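Local coordinates for polysaccharide deacetylase (Streptococcus pyogenes, PDB 6DQ3), which removes N-acetyl groups from the linkage unit that joins rhamnopolysaccharides to the streptococcal cell wall, as a zinc-dependent carbohydrate esterase 4 enzyme, at residues A[175-180]-A[193-198]. Residues are numbered along the deposited sequence; the frame is centred on the assembly and turned at random.
With ZN (zinc ion), chain I.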
loop_
_atom_site.group_PDB
_atom_site.type_symbol
_atom_site.label_atom_id
_atom_site.label_comp_id
_atom_site.label_asym_id
_atom_site.label_seq_id
_atom_site.Cartn_x
_atom_site.Cartn_y
_atom_site.Cartn_z
ATOM N N GLY A 175 -3.467 -10.877 2.447
ATOM C CA GLY A 175 -2.639 -11.489 1.434
ATOM C C GLY A 175 -3.202 -12.756 0.837
ATOM O O GLY A 175 -2.464 -13.502 0.193
ATOM N N ARG A 176 -4.488 -13.017 1.028
ATOM C CA ARG A 176 -5.098 -14.274 0.606
ATOM C C ARG A 176 -5.771 -14.114 -0.749
ATOM O O ARG A 176 -6.545 -13.177 -0.967
ATOM C CB ARG A 176 -6.113 -14.746 1.644
ATOM C CG ARG A 176 -5.511 -14.996 3.013
ATOM C CD ARG A 176 -6.549 -15.524 3.983
ATOM N NE ARG A 176 -6.059 -15.484 5.358
ATOM C CZ ARG A 176 -6.778 -15.831 6.419
ATOM N NH1 ARG A 176 -8.028 -16.246 6.266
ATOM N NH2 ARG A 176 -6.247 -15.761 7.633
ATOM N N TYR A 177 -5.481 -15.042 -1.652
ATOM C CA TYR A 177 -6.042 -14.993 -2.992
ATOM C C TYR A 177 -5.949 -16.382 -3.599
ATOM O O TYR A 177 -5.122 -17.198 -3.192
ATOM C CB TYR A 177 -5.299 -13.985 -3.874
ATOM C CG TYR A 177 -3.817 -14.266 -3.986
ATOM C CD1 TYR A 177 -2.939 -13.835 -3.005
ATOM C CD2 TYR A 177 -3.296 -14.958 -5.074
ATOM C CE1 TYR A 177 -1.585 -14.083 -3.097
ATOM C CE2 TYR A 177 -1.940 -15.213 -5.176
ATOM C CZ TYR A 177 -1.088 -14.768 -4.182
ATOM O OH TYR A 177 0.265 -15.011 -4.261
ATOM N N ASN A 178 -6.807 -16.643 -4.581
ATOM C CA ASN A 178 -6.676 -17.858 -5.376
ATOM C C ASN A 178 -6.693 -17.488 -6.854
ATOM O O ASN A 178 -6.727 -16.307 -7.221
ATOM C CB ASN A 178 -7.759 -18.888 -5.030
ATOM C CG ASN A 178 -9.175 -18.374 -5.227
ATOM O OD1 ASN A 178 -9.405 -17.282 -5.765
ATOM N ND2 ASN A 178 -10.144 -19.184 -4.800
ATOM N N ASP A 179 -6.637 -18.514 -7.713
ATOM C CA ASP A 179 -6.629 -18.260 -9.148
ATOM C C ASP A 179 -7.821 -17.400 -9.539
ATOM O O ASP A 179 -7.685 -16.451 -10.323
ATOM C CB ASP A 179 -6.602 -19.578 -9.943
ATOM C CG ASP A 179 -7.642 -20.595 -9.485
ATOM O OD1 ASP A 179 -8.566 -20.254 -8.726
ATOM O OD2 ASP A 179 -7.520 -21.767 -9.900
ATOM N N THR A 180 -8.986 -17.682 -8.950
ATOM C CA THR A 180 -10.197 -16.921 -9.247
ATOM C C THR A 180 -10.031 -15.443 -8.902
ATOM O O THR A 180 -10.429 -14.568 -9.680
ATOM C CB THR A 180 -11.381 -17.532 -8.490
ATOM O OG1 THR A 180 -11.724 -18.798 -9.073
ATOM C CG2 THR A 180 -12.584 -16.609 -8.528
ATOM N N GLY A 193 -1.543 -5.729 -8.320
ATOM C CA GLY A 193 -2.042 -6.367 -7.121
ATOM C C GLY A 193 -0.888 -6.703 -6.202
ATOM O O GLY A 193 0.161 -7.153 -6.669
ATOM N N VAL A 194 -1.050 -6.470 -4.902
ATOM C CA VAL A 194 0.017 -6.703 -3.937
ATOM C C VAL A 194 -0.438 -7.730 -2.912
ATOM O O VAL A 194 -1.597 -7.736 -2.484
ATOM C CB VAL A 194 0.476 -5.402 -3.239
ATOM C CG1 VAL A 194 1.139 -4.483 -4.257
ATOM C CG2 VAL A 194 -0.671 -4.706 -2.539
ATOM N N THR A 195 0.494 -8.586 -2.513
ATOM C CA THR A 195 0.276 -9.687 -1.597
ATOM C C THR A 195 1.005 -9.389 -0.287
ATOM O O THR A 195 1.523 -8.284 -0.078
ATOM C CB THR A 195 0.786 -10.982 -2.223
ATOM O OG1 THR A 195 2.219 -10.964 -2.201
ATOM C CG2 THR A 195 0.302 -11.116 -3.669
ATOM N N THR A 196 1.078 -10.393 0.587
ATOM C CA THR A 196 1.962 -10.336 1.746
ATOM C C THR A 196 3.141 -11.303 1.625
ATOM O O THR A 196 3.814 -11.578 2.624
ATOM C CB THR A 196 1.188 -10.597 3.047
ATOM O OG1 THR A 196 0.568 -11.889 3.021
ATOM C CG2 THR A 196 0.118 -9.521 3.264
ATOM N N ASN A 197 3.396 -11.835 0.423
ATOM C CA ASN A 197 4.573 -12.665 0.188
ATOM C C ASN A 197 5.831 -11.808 0.316
ATOM O O ASN A 197 5.974 -10.803 -0.387
ATOM C CB ASN A 197 4.520 -13.306 -1.201
ATOM C CG ASN A 197 3.291 -14.183 -1.406
ATOM O OD1 ASN A 197 2.741 -14.746 -0.462
ATOM N ND2 ASN A 197 2.864 -14.307 -2.658
ATOM N N GLU A 198 6.758 -12.217 1.183
ATOM C CA GLU A 198 7.917 -11.386 1.502
ATOM C C GLU A 198 8.953 -11.382 0.380
ATOM O O GLU A 198 9.334 -12.437 -0.140
ATOM C CB GLU A 198 8.558 -11.872 2.805
ATOM C CG GLU A 198 9.782 -11.092 3.273
ATOM C CD GLU A 198 9.463 -9.671 3.713
ATOM O OE1 GLU A 198 8.303 -9.393 4.086
ATOM O OE2 GLU A 198 10.381 -8.828 3.683
HETATM ZN ZN ZN I . -9.696 -21.959 -8.147
HETATM O O HOH W 1 0.171 -13.200 0.063
HETATM O O HOH W 2 -10.567 -22.791 -10.013
#
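The CE1 corner of the Tyr177 ring meets the CG2 methyl of Thr195 at a slant, 3.6 Å away, while its hydroxyl reaches on to the amide of Asn197. There Asn197 ND2 donates to Tyr177 OH over 3.1 Å through a bent bond of 142°. The hydroxyl sits near the amide plane, yet ring and amide planes are turned 57° apart. With CG of Tyr177 placed between backbone N and carbonyl carbon (chi1 57°), the ring is carried from its loop toward Thr195 and Asn197. Packing is tight against buried Thr195; beside it Gly175 CA comes equally near Thr196 OG1, and the Thr196 methyl also touches the glycine backbone. Both segments belong to a beta-alpha-beta unit, in which strand 169-171 leads through helix 179-187 to the parallel strand 192-198; the contact brings the loop before that helix against the corner at Thr196. Thr195 OG1 shapes this corner as an ST turn, accepting from Asn197 N at 3.0 Å, and is also hydrogen-bonded to Leu210 O of strand 210-214. Further out, a water takes over from direct packing: it donates to Gly175 O and Asn197 OD1 and accepts from Thr196 N, at the edge of the tyrosine ring and in its plane. Farther along the loop, Asp179 OD1 binds a surface zinc, distinct from that held by Asp78, His133 and His137; a water on this zinc also donates to Asp179 OD2.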